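Local coordinates for CIR protein (PDB 6ZYV), which is of unknown function but belongs to the PIR variant antigens of malaria parasites, its ectodomain probably displayed on infected red blood cells, at residues I153-M167 with D184-L196. The protein carries 5 engineered substitutions. Sequence-based numbering, arbitrary orientation.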
loop_
_atom_site.group_PDB
_atom_site.type_symbol
_atom_site.label_atom_id
_atom_site.label_comp_id
_atom_site.label_asym_id
_atom_site.label_seq_id
_atom_site.Cartn_x
_atom_site.Cartn_y
_atom_site.Cartn_z
ATOM N N ILE A 153 -4.467 9.564 -11.671
ATOM C CA ILE A 153 -5.123 9.671 -10.378
ATOM C C ILE A 153 -4.406 8.937 -9.248
ATOM O O ILE A 153 -4.744 9.183 -8.095
ATOM C CB ILE A 153 -6.631 9.276 -10.401
ATOM C CG1 ILE A 153 -6.911 7.983 -11.164
ATOM C CG2 ILE A 153 -7.503 10.367 -10.994
ATOM C CD1 ILE A 153 -7.178 6.853 -10.333
ATOM N N ILE A 154 -3.473 8.023 -9.539
ATOM C CA ILE A 154 -2.825 7.232 -8.477
ATOM C C ILE A 154 -2.248 8.098 -7.306
ATOM O O ILE A 154 -2.573 7.769 -6.161
ATOM C CB ILE A 154 -1.798 6.203 -9.032
ATOM C CG1 ILE A 154 -2.544 5.037 -9.725
ATOM C CG2 ILE A 154 -0.878 5.653 -7.926
ATOM C CD1 ILE A 154 -3.561 4.288 -8.813
ATOM N N PRO A 155 -1.467 9.189 -7.509
ATOM C CA PRO A 155 -0.990 9.979 -6.345
ATOM C C PRO A 155 -2.107 10.540 -5.451
ATOM O O PRO A 155 -2.003 10.455 -4.242
ATOM C CB PRO A 155 -0.161 11.091 -6.989
ATOM C CG PRO A 155 0.273 10.530 -8.288
ATOM C CD PRO A 155 -0.915 9.734 -8.767
ATOM N N LYS A 156 -3.185 11.062 -6.035
ATOM C CA LYS A 156 -4.327 11.582 -5.274
ATOM C C LYS A 156 -5.146 10.448 -4.643
ATOM O O LYS A 156 -5.646 10.596 -3.533
ATOM C CB LYS A 156 -5.210 12.488 -6.152
ATOM C CG LYS A 156 -4.503 13.779 -6.510
ATOM C CD LYS A 156 -5.257 14.630 -7.555
ATOM C CE LYS A 156 -4.361 15.698 -8.171
ATOM N NZ LYS A 156 -5.072 16.577 -9.161
ATOM N N PHE A 157 -5.243 9.303 -5.318
ATOM C CA PHE A 157 -5.948 8.139 -4.787
ATOM C C PHE A 157 -5.219 7.634 -3.533
ATOM O O PHE A 157 -5.858 7.251 -2.543
ATOM C CB PHE A 157 -6.039 7.044 -5.882
ATOM C CG PHE A 157 -6.669 5.746 -5.456
ATOM C CD1 PHE A 157 -8.035 5.538 -5.584
ATOM C CD2 PHE A 157 -5.902 4.733 -4.918
ATOM C CE1 PHE A 157 -8.610 4.328 -5.203
ATOM C CE2 PHE A 157 -6.484 3.530 -4.529
ATOM C CZ PHE A 157 -7.833 3.343 -4.658
ATOM N N TYR A 158 -3.882 7.649 -3.568
ATOM C CA TYR A 158 -3.035 7.247 -2.443
ATOM C C TYR A 158 -3.253 8.153 -1.231
ATOM O O TYR A 158 -3.251 7.671 -0.113
ATOM C CB TYR A 158 -1.540 7.262 -2.852
ATOM C CG TYR A 158 -0.666 6.628 -1.794
ATOM C CD1 TYR A 158 -0.592 5.250 -1.665
ATOM C CD2 TYR A 158 -0.010 7.403 -0.851
ATOM C CE1 TYR A 158 0.176 4.650 -0.666
ATOM C CE2 TYR A 158 0.738 6.811 0.175
ATOM C CZ TYR A 158 0.841 5.430 0.256
ATOM O OH TYR A 158 1.578 4.826 1.257
ATOM N N ASP A 159 -3.460 9.459 -1.441
ATOM C CA ASP A 159 -3.779 10.388 -0.351
ATOM C C ASP A 159 -5.104 9.999 0.339
ATOM O O ASP A 159 -5.201 10.081 1.558
ATOM C CB ASP A 159 -3.838 11.828 -0.861
ATOM C CG ASP A 159 -2.450 12.413 -1.087
ATOM O OD1 ASP A 159 -1.504 12.006 -0.369
ATOM O OD2 ASP A 159 -2.302 13.274 -1.989
ATOM N N ILE A 160 -6.101 9.542 -0.431
ATOM C CA ILE A 160 -7.361 9.052 0.131
ATOM C C ILE A 160 -7.089 7.779 0.965
ATOM O O ILE A 160 -7.601 7.645 2.073
ATOM C CB ILE A 160 -8.393 8.789 -0.989
ATOM C CG1 ILE A 160 -8.622 10.063 -1.844
ATOM C CG2 ILE A 160 -9.700 8.248 -0.412
ATOM C CD1 ILE A 160 -9.169 11.239 -1.072
ATOM N N PHE A 161 -6.263 6.868 0.438
ATOM C CA PHE A 161 -5.882 5.646 1.135
ATOM C C PHE A 161 -5.177 5.971 2.466
ATOM O O PHE A 161 -5.398 5.307 3.480
ATOM C CB PHE A 161 -4.966 4.803 0.225
ATOM C CG PHE A 161 -4.385 3.589 0.893
ATOM C CD1 PHE A 161 -5.198 2.559 1.313
ATOM C CD2 PHE A 161 -3.030 3.490 1.124
ATOM C CE1 PHE A 161 -4.665 1.439 1.925
ATOM C CE2 PHE A 161 -2.500 2.360 1.733
ATOM C CZ PHE A 161 -3.322 1.346 2.134
ATOM N N LYS A 162 -4.326 7.002 2.445
ATOM C CA LYS A 162 -3.602 7.484 3.615
ATOM C C LYS A 162 -4.584 7.999 4.675
ATOM O O LYS A 162 -4.406 7.701 5.848
ATOM C CB LYS A 162 -2.633 8.605 3.213
ATOM C CG LYS A 162 -1.189 8.147 3.057
ATOM C CD LYS A 162 -0.171 9.263 3.373
ATOM C CE LYS A 162 -0.266 10.464 2.448
ATOM N NZ LYS A 162 0.926 11.365 2.573
ATOM N N SER A 163 -5.627 8.737 4.261
ATOM C CA SER A 163 -6.673 9.232 5.160
ATOM C C SER A 163 -7.437 8.073 5.795
ATOM O O SER A 163 -7.797 8.146 6.971
ATOM C CB SER A 163 -7.646 10.133 4.417
ATOM O OG SER A 163 -7.015 11.361 4.107
ATOM N N LEU A 164 -7.665 6.994 5.028
ATOM C CA LEU A 164 -8.310 5.803 5.551
ATOM C C LEU A 164 -7.384 5.145 6.591
ATOM O O LEU A 164 -7.851 4.764 7.666
ATOM C CB LEU A 164 -8.610 4.833 4.402
ATOM C CG LEU A 164 -9.233 3.502 4.781
ATOM C CD1 LEU A 164 -10.577 3.723 5.531
ATOM C CD2 LEU A 164 -9.460 2.663 3.519
ATOM N N CYS A 165 -6.070 5.062 6.296
ATOM C CA CYS A 165 -5.064 4.506 7.208
ATOM C C CYS A 165 -4.970 5.298 8.513
ATOM O O CYS A 165 -4.755 4.701 9.559
ATOM C CB CYS A 165 -3.704 4.367 6.523
ATOM S SG CYS A 165 -3.558 2.900 5.473
ATOM N N ASN A 166 -5.188 6.618 8.474
ATOM C CA ASN A 166 -5.171 7.435 9.690
ATOM C C ASN A 166 -6.315 7.034 10.623
ATOM O O ASN A 166 -6.112 6.974 11.836
ATOM C CB ASN A 166 -5.221 8.929 9.370
ATOM C CG ASN A 166 -3.968 9.423 8.680
ATOM O OD1 ASN A 166 -2.860 8.907 8.890
ATOM N ND2 ASN A 166 -4.108 10.445 7.836
ATOM N N MET A 167 -7.500 6.697 10.061
ATOM C CA MET A 167 -8.620 6.249 10.885
ATOM C C MET A 167 -8.312 4.875 11.506
ATOM O O MET A 167 -8.613 4.653 12.673
ATOM C CB MET A 167 -9.927 6.231 10.080
ATOM C CG MET A 167 -10.361 7.608 9.629
ATOM S SD MET A 167 -12.017 7.553 8.908
ATOM C CE MET A 167 -11.654 6.690 7.410
ATOM N N ASP A 184 -14.726 11.435 11.709
ATOM C CA ASP A 184 -13.659 11.137 10.757
ATOM C C ASP A 184 -14.161 10.434 9.497
ATOM O O ASP A 184 -13.663 10.729 8.413
ATOM C CB ASP A 184 -12.520 10.347 11.412
ATOM C CG ASP A 184 -11.733 11.128 12.452
ATOM O OD1 ASP A 184 -11.953 12.364 12.569
ATOM O OD2 ASP A 184 -10.901 10.503 13.160
ATOM N N ALA A 185 -15.137 9.520 9.634
ATOM C CA ALA A 185 -15.722 8.812 8.512
ATOM C C ALA A 185 -16.478 9.787 7.607
ATOM O O ALA A 185 -16.377 9.678 6.386
ATOM C CB ALA A 185 -16.648 7.712 9.005
ATOM N N GLN A 186 -17.178 10.776 8.193
ATOM C CA GLN A 186 -17.892 11.802 7.427
ATOM C C GLN A 186 -16.917 12.699 6.670
ATOM O O GLN A 186 -17.162 12.999 5.506
ATOM C CB GLN A 186 -18.839 12.634 8.311
ATOM C CG GLN A 186 -19.850 13.486 7.487
ATOM C CD GLN A 186 -20.978 12.734 6.771
ATOM O OE1 GLN A 186 -21.857 12.115 7.398
ATOM N NE2 GLN A 186 -20.981 12.764 5.435
ATOM N N ASN A 187 -15.792 13.078 7.298
ATOM C CA ASN A 187 -14.761 13.859 6.610
ATOM C C ASN A 187 -14.126 13.021 5.486
ATOM O O ASN A 187 -13.833 13.550 4.419
ATOM C CB ASN A 187 -13.682 14.321 7.582
ATOM C CG ASN A 187 -14.134 15.428 8.507
ATOM O OD1 ASN A 187 -15.098 16.133 8.236
ATOM N ND2 ASN A 187 -13.447 15.615 9.610
ATOM N N PHE A 188 -13.909 11.726 5.727
ATOM C CA PHE A 188 -13.340 10.810 4.751
ATOM C C PHE A 188 -14.234 10.675 3.496
ATOM O O PHE A 188 -13.727 10.794 2.385
ATOM C CB PHE A 188 -13.077 9.442 5.401
ATOM C CG PHE A 188 -12.620 8.396 4.403
ATOM C CD1 PHE A 188 -11.312 8.388 3.924
ATOM C CD2 PHE A 188 -13.514 7.464 3.895
ATOM C CE1 PHE A 188 -10.914 7.460 2.963
ATOM C CE2 PHE A 188 -13.121 6.557 2.930
ATOM C CZ PHE A 188 -11.817 6.537 2.489
ATOM N N VAL A 189 -15.545 10.434 3.666
ATOM C CA VAL A 189 -16.450 10.294 2.534
ATOM C C VAL A 189 -16.560 11.619 1.749
ATOM O O VAL A 189 -16.619 11.589 0.514
ATOM C CB VAL A 189 -17.830 9.669 2.886
ATOM C CG1 VAL A 189 -17.672 8.315 3.550
ATOM C CG2 VAL A 189 -18.732 10.591 3.674
ATOM N N ASP A 190 -16.510 12.772 2.444
ATOM C CA ASP A 190 -16.543 14.074 1.765
ATOM C C ASP A 190 -15.241 14.287 0.973
ATOM O O ASP A 190 -15.280 14.776 -0.142
ATOM C CB ASP A 190 -16.723 15.216 2.781
ATOM C CG ASP A 190 -18.114 15.307 3.399
ATOM O OD1 ASP A 190 -19.030 14.600 2.925
ATOM O OD2 ASP A 190 -18.286 16.087 4.359
ATOM N N GLU A 191 -14.100 13.902 1.549
ATOM C CA GLU A 191 -12.791 14.013 0.912
ATOM C C GLU A 191 -12.723 13.104 -0.332
ATOM O O GLU A 191 -12.195 13.502 -1.365
ATOM C CB GLU A 191 -11.693 13.631 1.914
ATOM C CG GLU A 191 -10.291 13.856 1.383
ATOM C CD GLU A 191 -9.161 13.281 2.228
ATOM O OE1 GLU A 191 -9.457 12.661 3.276
ATOM O OE2 GLU A 191 -7.979 13.442 1.838
ATOM N N TYR A 192 -13.291 11.905 -0.229
ATOM C CA TYR A 192 -13.336 10.971 -1.337
ATOM C C TYR A 192 -14.306 11.472 -2.452
ATOM O O TYR A 192 -13.967 11.398 -3.638
ATOM C CB TYR A 192 -13.732 9.592 -0.825
ATOM C CG TYR A 192 -13.871 8.594 -1.944
ATOM C CD1 TYR A 192 -12.780 8.246 -2.733
ATOM C CD2 TYR A 192 -15.103 8.031 -2.250
ATOM C CE1 TYR A 192 -12.908 7.350 -3.781
ATOM C CE2 TYR A 192 -15.238 7.112 -3.278
ATOM C CZ TYR A 192 -14.135 6.772 -4.043
ATOM O OH TYR A 192 -14.291 5.926 -5.113
ATOM N N GLN A 193 -15.468 12.038 -2.072
ATOM C CA GLN A 193 -16.417 12.598 -3.037
ATOM C C GLN A 193 -15.751 13.746 -3.810
ATOM O O GLN A 193 -15.895 13.823 -5.021
ATOM C CB GLN A 193 -17.685 13.115 -2.327
ATOM C CG GLN A 193 -18.740 13.702 -3.278
ATOM C CD GLN A 193 -19.317 12.651 -4.196
ATOM O OE1 GLN A 193 -20.170 11.853 -3.802
ATOM N NE2 GLN A 193 -18.861 12.616 -5.447
ATOM N N LYS A 194 -14.958 14.580 -3.118
ATOM C CA LYS A 194 -14.214 15.669 -3.725
ATOM C C LYS A 194 -13.142 15.115 -4.673
ATOM O O LYS A 194 -12.925 15.689 -5.733
ATOM C CB LYS A 194 -13.599 16.583 -2.661
ATOM C CG LYS A 194 -12.933 17.817 -3.247
ATOM C CD LYS A 194 -12.661 18.903 -2.195
ATOM C CE LYS A 194 -11.941 20.103 -2.773
ATOM N NZ LYS A 194 -10.508 19.805 -3.020
ATOM N N PHE A 195 -12.502 13.999 -4.321
ATOM C CA PHE A 195 -11.510 13.356 -5.181
ATOM C C PHE A 195 -12.172 12.902 -6.523
ATOM O O PHE A 195 -11.590 13.086 -7.586
ATOM C CB PHE A 195 -10.841 12.181 -4.437
ATOM C CG PHE A 195 -10.173 11.154 -5.320
ATOM C CD1 PHE A 195 -8.921 11.394 -5.868
ATOM C CD2 PHE A 195 -10.819 9.971 -5.637
ATOM C CE1 PHE A 195 -8.340 10.475 -6.717
ATOM C CE2 PHE A 195 -10.242 9.050 -6.494
ATOM C CZ PHE A 195 -9.007 9.300 -7.025
ATOM N N LEU A 196 -13.373 12.313 -6.457
ATOM C CA LEU A 196 -14.090 11.849 -7.641
ATOM C C LEU A 196 -14.476 13.023 -8.533
ATOM O O LEU A 196 -14.312 12.952 -9.755
ATOM C CB LEU A 196 -15.343 11.043 -7.249
ATOM C CG LEU A 196 -15.107 9.746 -6.461
ATOM C CD1 LEU A 196 -16.442 9.076 -6.053
ATOM C CD2 LEU A 196 -14.236 8.782 -7.251
#
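I153 and K156 meet the ring of F195 at the start of helix 154-174. I153 O and K156 CB both lie at the ring edge, with K156 CB 3.8 Å from F195 CE1. F157 adds its CB, 3.9 Å from F195 CZ, while its side chain also touches L215 of helix 213-226. I160 is a knob in a hole formed by F188, E191, Y192 and F195. With chi1 at -56°, CG1 lies beside the backbone N and CG2 is anti to it; CG2 sits 3.7 Å from F188 CE1 and touches Y192 CD1. CD1, at the end of the other branch, touches E191 CG and F195 CB. I160 O lies in the plane of the F188 ring, 3.4 Å from CE1 at its edge. S163 OG donates a hydrogen bond to E191 OE1 (2.9 Å), which accepts it through its syn lone pair. The extended E191 chain carries the carboxylate across. M167 bends at chi3 (-70°), which brings CE 3.6 Å from F188 CG; its SD makes an oblique Met-aromatic contact. F188 is the reciprocal knob, among I160, S163, L164 and M167. The axes of 154-167 and 184-196 run antiparallel, at 175°, and come within 10.4 Å of each other. The interlocked I160 and F188 fix the register of this largely apolar hairpin, and S163 ties down the E191 carboxylate at its partly exposed margin.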